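Local coordinates for protein beta-xylosidase (Uncultured organism, PDB 4MLG) that probably hydrolyses beta-1,4-linked xylo-oligosaccharides, releasing xylose from their non-reducing ends, as a family 43 glycoside hydrolase built on a beta-propeller, at residues Tyr96-Leu101 / Val186-Asp191; Ile139-Asp142 / Glu146-Met149. All blocks are in the same frame, centred on the assembly; numbering follows the deposited sequence.

How the contacts relate
Contact 1 (96-101 with 186-191) joins two different sheets of the propeller, whereas contact 2 (139-142 with 146-149) is a local hairpin. Along the chain the hairpin comes between the two segments of contact 1, nested within the loop which that contact closes. The centres lie about 9 Å apart. Strand 147-151 of the hairpin neighbours strand 184-188, and probable backbone hydrogen bonds run from Met149 N to Val186 O and from Leu188 N to Tyr147 O. Contact 1 and the packing of Tyr98 on Ile139 and Met149 set one sheet against the next, while contact 2 builds the hairpin's own pairing. The bound calcium is about 9 Å from the Ile139 side chain and about 10 Å from that of Tyr98.

Contact 1: residues Tyr96-Leu101 / Val186-Asp191; sequences YMYFPL and VRLRED
Tyr98 and Leu188 approach from opposite directions, and the meeting is made by the far end of the phenol: Leu188 CD1 lies 3.6 Å from Tyr98 CZ. The other tyrosine on this side of the strand, Tyr96, reaches the backbone beyond Leu188, its CE1 coming 3.4 Å from Asp191 O, obliquely to the ring. In both tyrosines CG stands anti to the carbonyl carbon (chi1 -63° for Tyr96 and -66° for Tyr98), which carries the rings off the strand toward 186-191. A long aromatic side chain suits both places, since the backbones stay far apart; even the nearest CA atoms, those of Tyr96 and Asp191, are 9.7 Å from each other. Tyrosine also brings a polar end, and Tyr98 OH makes a weak hydrogen bond to Met192 O. On the loop, Arg189 NE forms a salt bridge with Asp191 OD1 at 2.7 Å, which links two residues across Glu190; OD1 also takes a weak bond from Leu193 N. Strand 94-102 lies between strands 81-91 and 108-115 in its own sheet, and strand 184-188 between 147-151 and 200-205 in the next; Tyr98 reaches across to the end of strand 184-188, and Tyr96 to the loop that follows it.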
ATOM      1  N   TYR A  96     -11.699  19.186  -6.217  1.00 65.06           N
ATOM      2  CA  TYR A  96     -10.910  18.054  -5.751  1.00 64.20           C
ATOM      3  C   TYR A  96     -10.275  17.303  -6.913  1.00 65.42           C
ATOM      4  O   TYR A  96     -10.973  16.702  -7.732  1.00 66.91           O
ATOM      5  CB  TYR A  96     -11.781  17.101  -4.930  1.00 63.62           C
ATOM      6  CG  TYR A  96     -12.334  17.714  -3.662  1.00 65.33           C
ATOM      7  CD1 TYR A  96     -11.649  17.603  -2.460  1.00 65.81           C
ATOM      8  CD2 TYR A  96     -13.540  18.404  -3.668  1.00 66.49           C
ATOM      9  CE1 TYR A  96     -12.147  18.161  -1.300  1.00 67.38           C
ATOM     10  CE2 TYR A  96     -14.046  18.966  -2.512  1.00 68.21           C
ATOM     11  CZ  TYR A  96     -13.345  18.841  -1.330  1.00 68.74           C
ATOM     12  OH  TYR A  96     -13.842  19.396  -0.172  1.00 70.11           O
ATOM     13  N   MET A  97      -8.949  17.344  -6.987  1.00 65.43           N
ATOM     14  CA  MET A  97      -8.223  16.611  -8.018  1.00 64.76           C
ATOM     15  C   MET A  97      -7.810  15.233  -7.517  1.00 63.93           C
ATOM     16  O   MET A  97      -7.159  15.111  -6.479  1.00 64.79           O
ATOM     17  CB  MET A  97      -6.989  17.388  -8.475  1.00 64.58           C
ATOM     18  CG  MET A  97      -6.094  16.605  -9.421  1.00 63.27           C
ATOM     19  SD  MET A  97      -4.647  17.537  -9.956  1.00 55.26           S
ATOM     20  CE  MET A  97      -5.418  18.884 -10.849  1.00 45.54           C
ATOM     21  N   TYR A  98      -8.192  14.196  -8.254  1.00 62.45           N
ATOM     22  CA  TYR A  98      -7.842  12.832  -7.885  1.00 60.07           C
ATOM     23  C   TYR A  98      -6.788  12.269  -8.830  1.00 60.12           C
ATOM     24  O   TYR A  98      -7.064  12.004 -10.000  1.00 61.20           O
ATOM     25  CB  TYR A  98      -9.086  11.943  -7.869  1.00 58.06           C
ATOM     26  CG  TYR A  98     -10.080  12.317  -6.792  1.00 57.56           C
ATOM     27  CD1 TYR A  98     -10.098  11.650  -5.576  1.00 57.13           C
ATOM     28  CD2 TYR A  98     -10.993  13.347  -6.988  1.00 58.46           C
ATOM     29  CE1 TYR A  98     -11.002  11.988  -4.590  1.00 57.61           C
ATOM     30  CE2 TYR A  98     -11.900  13.692  -6.006  1.00 59.36           C
ATOM     31  CZ  TYR A  98     -11.900  13.011  -4.809  1.00 58.79           C
ATOM     32  OH  TYR A  98     -12.800  13.351  -3.828  1.00 59.99           O
ATOM     33  N   PHE A  99      -5.578  12.094  -8.312  1.00 58.54           N
ATOM     34  CA  PHE A  99      -4.454  11.647  -9.122  1.00 56.19           C
ATOM     35  C   PHE A  99      -3.953  10.271  -8.698  1.00 53.77           C
ATOM     36  O   PHE A  99      -3.890   9.966  -7.508  1.00 53.40           O
ATOM     37  CB  PHE A  99      -3.309  12.662  -9.052  1.00 56.92           C
ATOM     38  CG  PHE A  99      -2.802  12.913  -7.657  1.00 57.77           C
ATOM     39  CD1 PHE A  99      -1.761  12.162  -7.135  1.00 56.92           C
ATOM     40  CD2 PHE A  99      -3.363  13.907  -6.871  1.00 58.75           C
ATOM     41  CE1 PHE A  99      -1.297  12.391  -5.854  1.00 56.99           C
ATOM     42  CE2 PHE A  99      -2.901  14.142  -5.590  1.00 58.78           C
ATOM     43  CZ  PHE A  99      -1.866  13.383  -5.082  1.00 57.72           C
ATOM     44  N   PRO A 100      -3.602   9.432  -9.681  1.00 52.10           N
ATOM     45  CA  PRO A 100      -2.961   8.144  -9.422  1.00 50.28           C
ATOM     46  C   PRO A 100      -1.449   8.319  -9.334  1.00 50.49           C
ATOM     47  O   PRO A 100      -0.879   9.131 -10.063  1.00 50.62           O
ATOM     48  CB  PRO A 100      -3.333   7.327 -10.656  1.00 48.57           C
ATOM     49  CG  PRO A 100      -3.432   8.333 -11.741  1.00 50.12           C
ATOM     50  CD  PRO A 100      -3.906   9.619 -11.109  1.00 51.70           C
ATOM     51  N   LEU A 101      -0.812   7.569  -8.443  1.00 50.57           N
ATOM     52  CA  LEU A 101       0.624   7.702  -8.225  1.00 51.51           C
ATOM     53  C   LEU A 101       1.136   6.519  -7.421  1.00 51.18           C
ATOM     54  O   LEU A 101       0.576   6.180  -6.378  1.00 51.46           O
ATOM     55  CB  LEU A 101       0.929   9.004  -7.479  1.00 53.42           C
ATOM     56  CG  LEU A 101       2.393   9.371  -7.226  1.00 55.95           C
ATOM     57  CD1 LEU A 101       3.054   9.875  -8.498  1.00 56.86           C
ATOM     58  CD2 LEU A 101       2.489  10.410  -6.126  1.00 58.13           C
ATOM     59  N   VAL A 186     -16.775   3.231  -6.414  1.00 46.03           N
ATOM     60  CA  VAL A 186     -16.867   3.498  -4.986  1.00 47.89           C
ATOM     61  C   VAL A 186     -17.444   4.889  -4.726  1.00 49.27           C
ATOM     62  O   VAL A 186     -17.123   5.848  -5.431  1.00 48.81           O
ATOM     63  CB  VAL A 186     -15.494   3.325  -4.283  1.00 44.84           C
ATOM     64  CG1 VAL A 186     -14.466   4.293  -4.850  1.00 40.20           C
ATOM     65  CG2 VAL A 186     -15.631   3.496  -2.776  1.00 41.40           C
ATOM     66  N   ARG A 187     -18.321   4.988  -3.732  1.00 50.73           N
ATOM     67  CA  ARG A 187     -18.914   6.268  -3.371  1.00 52.78           C
ATOM     68  C   ARG A 187     -17.993   7.035  -2.427  1.00 55.93           C
ATOM     69  O   ARG A 187     -17.479   6.477  -1.458  1.00 57.22           O
ATOM     70  CB  ARG A 187     -20.290   6.069  -2.732  1.00 51.80           C
ATOM     71  CG  ARG A 187     -21.000   7.365  -2.361  1.00 53.11           C
ATOM     72  CD  ARG A 187     -22.398   7.112  -1.810  1.00 53.94           C
ATOM     73  NE  ARG A 187     -22.380   6.314  -0.586  1.00 53.25           N
ATOM     74  CZ  ARG A 187     -22.304   6.825   0.639  1.00 53.87           C
ATOM     75  NH1 ARG A 187     -22.236   8.139   0.812  1.00 54.39           N
ATOM     76  NH2 ARG A 187     -22.294   6.022   1.695  1.00 53.58           N
ATOM     77  N   LEU A 188     -17.780   8.313  -2.723  1.00 56.61           N
ATOM     78  CA  LEU A 188     -16.958   9.169  -1.879  1.00 57.09           C
ATOM     79  C   LEU A 188     -17.813   9.843  -0.812  1.00 59.36           C
ATOM     80  O   LEU A 188     -18.963  10.203  -1.067  1.00 60.03           O
ATOM     81  CB  LEU A 188     -16.252  10.230  -2.723  1.00 56.11           C
ATOM     82  CG  LEU A 188     -15.208   9.736  -3.722  1.00 54.74           C
ATOM     83  CD1 LEU A 188     -14.809  10.853  -4.670  1.00 54.65           C
ATOM     84  CD2 LEU A 188     -13.990   9.196  -2.988  1.00 53.82           C
ATOM     85  N   ARG A 189     -17.255  10.010   0.382  1.00 58.66           N
ATOM     86  CA  ARG A 189     -17.952  10.734   1.438  1.00 62.09           C
ATOM     87  C   ARG A 189     -17.893  12.234   1.156  1.00 64.20           C
ATOM     88  O   ARG A 189     -17.171  12.671   0.261  1.00 63.10           O
ATOM     89  CB  ARG A 189     -17.376  10.397   2.815  1.00 62.68           C
ATOM     90  CG  ARG A 189     -15.897  10.686   2.974  1.00 61.92           C
ATOM     91  CD  ARG A 189     -15.412  10.332   4.374  1.00 63.16           C
ATOM     92  NE  ARG A 189     -14.195  11.057   4.729  1.00 63.77           N
ATOM     93  CZ  ARG A 189     -13.421  10.764   5.769  1.00 63.86           C
ATOM     94  NH1 ARG A 189     -13.728   9.746   6.562  1.00 64.18           N
ATOM     95  NH2 ARG A 189     -12.335  11.484   6.011  1.00 63.39           N
ATOM     96  N   GLU A 190     -18.648  13.015   1.922  1.00 68.33           N
ATOM     97  CA  GLU A 190     -18.892  14.417   1.583  1.00 71.72           C
ATOM     98  C   GLU A 190     -17.649  15.313   1.561  1.00 71.07           C
ATOM     99  O   GLU A 190     -17.569  16.243   0.758  1.00 70.02           O
ATOM    100  CB  GLU A 190     -19.968  15.015   2.493  1.00 76.64           C
ATOM    101  CG  GLU A 190     -20.605  16.281   1.937  1.00 80.48           C
ATOM    102  CD  GLU A 190     -21.933  16.604   2.592  1.00 85.57           C
ATOM    103  OE1 GLU A 190     -22.221  16.036   3.667  1.00 87.37           O
ATOM    104  OE2 GLU A 190     -22.691  17.421   2.029  1.00 87.46           O
ATOM    105  N   ASP A 191     -16.681  15.039   2.430  1.00 72.37           N
ATOM    106  CA  ASP A 191     -15.473  15.861   2.475  1.00 73.14           C
ATOM    107  C   ASP A 191     -14.517  15.528   1.328  1.00 69.82           C
ATOM    108  O   ASP A 191     -13.490  16.185   1.153  1.00 69.38           O
ATOM    109  CB  ASP A 191     -14.771  15.752   3.835  1.00 76.48           C
ATOM    110  CG  ASP A 191     -14.146  14.390   4.070  1.00 78.12           C
ATOM    111  OD1 ASP A 191     -14.547  13.422   3.396  1.00 78.26           O
ATOM    112  OD2 ASP A 191     -13.255  14.287   4.939  1.00 78.89           O
TER

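Contact 2: residues Ile139-Asp142 / Glu146-Met149; sequences IWPD and EYYM
Strands 139-141 and 147-149 run antiparallel at 157°, with Trp140 and Tyr148 as the hydrogen-bonded pair: Trp140 N to Tyr148 O is 2.6 Å and Tyr148 N to Trp140 O 2.9 Å, both nearly straight. Toward the turn the pairing slackens to a weak bond from Asp142 N to Glu146 O, and a water donates to both Asp142 O and Glu146 O. Ile139, Pro141, Tyr147 and Met149 share one face. There Pro141 CB sits over the Tyr147 ring, 4.1 Å from its centroid, in a CH-pi contact that suits the rigid pyrrolidine and flat phenol. Ile139 CG2 comes to the edge of the same ring, while its other branch turns to Met149, CD1 lying 3.7 Å from CE. The methionine bends at its thioether (chi3 -72°), a flexibility that fits the branched isoleucine. Trp140 and Tyr148 lie on the other face, where Asp142 CB, just past the strand, meets the Tyr148 ring edge at CE2, 3.4 Å away, with the carboxylate plane 81° from the ring. The Asp142 carboxylate has several partners: OD1 accepts from Trp140 NE1 (3.2 Å) and is also hydrogen-bonded to Tyr234 OH, and OD2 takes Asp144 N. Tyr148 OH pairs with Asp144 OD2, so the connecting loop is tied to strand 147-151 through Tyr148 and braced internally by Asp142. This is a beta hairpin, with Pro141 at the centre of an inverse gamma turn; strand 138-141 is the edge strand of its propeller sheet, and strand 147-151 is followed by 184-188.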
ATOM      1  N   ILE A 139     -14.236  10.751 -11.580  1.00 48.46           N
ATOM      2  CA  ILE A 139     -15.157  11.209 -10.546  1.00 50.22           C
ATOM      3  C   ILE A 139     -16.463  11.715 -11.144  1.00 51.90           C
ATOM      4  O   ILE A 139     -16.480  12.702 -11.879  1.00 52.32           O
ATOM      5  CB  ILE A 139     -14.536  12.306  -9.673  1.00 51.53           C
ATOM      6  CG1 ILE A 139     -13.079  11.969  -9.355  1.00 50.17           C
ATOM      7  CG2 ILE A 139     -15.341  12.475  -8.397  1.00 52.72           C
ATOM      8  CD1 ILE A 139     -12.909  10.699  -8.551  1.00 49.24           C
ATOM      9  N   TRP A 140     -17.556  11.036 -10.810  1.00 51.77           N
ATOM     10  CA  TRP A 140     -18.854  11.324 -11.409  1.00 53.22           C
ATOM     11  C   TRP A 140     -19.862  11.913 -10.422  1.00 54.73           C
ATOM     12  O   TRP A 140     -20.287  11.239  -9.480  1.00 55.04           O
ATOM     13  CB  TRP A 140     -19.422  10.058 -12.053  1.00 53.45           C
ATOM     14  CG  TRP A 140     -20.852  10.181 -12.463  1.00 54.94           C
ATOM     15  CD1 TRP A 140     -21.911   9.486 -11.957  1.00 56.60           C
ATOM     16  CD2 TRP A 140     -21.386  11.058 -13.461  1.00 57.09           C
ATOM     17  NE1 TRP A 140     -23.073   9.871 -12.582  1.00 59.50           N
ATOM     18  CE2 TRP A 140     -22.777  10.837 -13.509  1.00 59.51           C
ATOM     19  CE3 TRP A 140     -20.823  12.007 -14.320  1.00 57.73           C
ATOM     20  CZ2 TRP A 140     -23.613  11.531 -14.382  1.00 60.56           C
ATOM     21  CZ3 TRP A 140     -21.654  12.695 -15.185  1.00 59.38           C
ATOM     22  CH2 TRP A 140     -23.034  12.454 -15.211  1.00 60.51           C
ATOM     23  N   PRO A 141     -20.244  13.180 -10.636  1.00 55.63           N
ATOM     24  CA  PRO A 141     -21.277  13.842  -9.833  1.00 57.16           C
ATOM     25  C   PRO A 141     -22.666  13.360 -10.238  1.00 58.83           C
ATOM     26  O   PRO A 141     -23.296  13.963 -11.108  1.00 58.70           O
ATOM     27  CB  PRO A 141     -21.115  15.325 -10.197  1.00 57.61           C
ATOM     28  CG  PRO A 141     -19.792  15.427 -10.910  1.00 56.44           C
ATOM     29  CD  PRO A 141     -19.612  14.110 -11.585  1.00 55.72           C
ATOM     30  N   ASP A 142     -23.131  12.284  -9.612  1.00 60.80           N
ATOM     31  CA  ASP A 142     -24.415  11.686  -9.961  1.00 65.02           C
ATOM     32  C   ASP A 142     -25.585  12.578  -9.550  1.00 67.03           C
ATOM     33  O   ASP A 142     -25.440  13.469  -8.711  1.00 67.41           O
ATOM     34  CB  ASP A 142     -24.551  10.307  -9.314  1.00 68.06           C
ATOM     35  CG  ASP A 142     -25.713   9.509  -9.875  1.00 72.36           C
ATOM     36  OD1 ASP A 142     -25.491   8.724 -10.821  1.00 72.97           O
ATOM     37  OD2 ASP A 142     -26.847   9.669  -9.375  1.00 74.41           O
ATOM     38  N   GLU A 146     -24.670  12.456  -4.697  1.00 67.23           N
ATOM     39  CA  GLU A 146     -23.403  11.858  -4.287  1.00 67.00           C
ATOM     40  C   GLU A 146     -22.361  11.929  -5.400  1.00 65.97           C
ATOM     41  O   GLU A 146     -22.689  12.194  -6.557  1.00 66.61           O
ATOM     42  CB  GLU A 146     -23.613  10.404  -3.859  1.00 68.08           C
ATOM     43  CG  GLU A 146     -24.661  10.211  -2.772  1.00 71.04           C
ATOM     44  CD  GLU A 146     -24.222  10.740  -1.418  1.00 73.52           C
ATOM     45  OE1 GLU A 146     -23.010  10.980  -1.227  1.00 73.67           O
ATOM     46  OE2 GLU A 146     -25.093  10.913  -0.541  1.00 75.34           O
ATOM     47  N   TYR A 147     -21.103  11.691  -5.040  1.00 63.79           N
ATOM     48  CA  TYR A 147     -20.012  11.672  -6.008  1.00 61.12           C
ATOM     49  C   TYR A 147     -19.363  10.292  -6.036  1.00 59.53           C
ATOM     50  O   TYR A 147     -18.958   9.769  -4.999  1.00 58.76           O
ATOM     51  CB  TYR A 147     -18.970  12.742  -5.669  1.00 59.81           C
ATOM     52  CG  TYR A 147     -19.387  14.157  -6.014  1.00 59.88           C
ATOM     53  CD1 TYR A 147     -18.695  14.890  -6.970  1.00 58.25           C
ATOM     54  CD2 TYR A 147     -20.472  14.757  -5.388  1.00 61.58           C
ATOM     55  CE1 TYR A 147     -19.070  16.183  -7.290  1.00 59.39           C
ATOM     56  CE2 TYR A 147     -20.857  16.048  -5.702  1.00 62.66           C
ATOM     57  CZ  TYR A 147     -20.151  16.756  -6.652  1.00 62.39           C
ATOM     58  OH  TYR A 147     -20.531  18.041  -6.965  1.00 64.84           O
ATOM     59  N   TYR A 148     -19.265   9.709  -7.227  1.00 59.24           N
ATOM     60  CA  TYR A 148     -18.739   8.355  -7.374  1.00 58.24           C
ATOM     61  C   TYR A 148     -17.400   8.334  -8.112  1.00 57.62           C
ATOM     62  O   TYR A 148     -17.191   9.094  -9.058  1.00 57.19           O
ATOM     63  CB  TYR A 148     -19.753   7.469  -8.103  1.00 57.72           C
ATOM     64  CG  TYR A 148     -21.086   7.342  -7.394  1.00 58.56           C
ATOM     65  CD1 TYR A 148     -21.328   6.297  -6.513  1.00 58.57           C
ATOM     66  CD2 TYR A 148     -22.101   8.267  -7.606  1.00 59.52           C
ATOM     67  CE1 TYR A 148     -22.542   6.177  -5.862  1.00 59.70           C
ATOM     68  CE2 TYR A 148     -23.317   8.154  -6.958  1.00 61.19           C
ATOM     69  CZ  TYR A 148     -23.533   7.108  -6.089  1.00 61.06           C
ATOM     70  OH  TYR A 148     -24.745   6.994  -5.445  1.00 61.85           O
ATOM     71  N   MET A 149     -16.497   7.463  -7.669  1.00 57.06           N
ATOM     72  CA  MET A 149     -15.216   7.274  -8.344  1.00 55.34           C
ATOM     73  C   MET A 149     -15.195   5.962  -9.116  1.00 54.48           C
ATOM     74  O   MET A 149     -15.533   4.910  -8.577  1.00 55.22           O
ATOM     75  CB  MET A 149     -14.050   7.296  -7.350  1.00 54.55           C
ATOM     76  CG  MET A 149     -12.719   6.864  -7.969  1.00 54.05           C
ATOM     77  SD  MET A 149     -11.356   6.666  -6.803  1.00 56.99           S
ATOM     78  CE  MET A 149     -11.006   8.372  -6.391  1.00 48.29           C
TER
HETATM   79  O   HOH W   1     -23.768  15.086  -7.048  1.00 50.32           O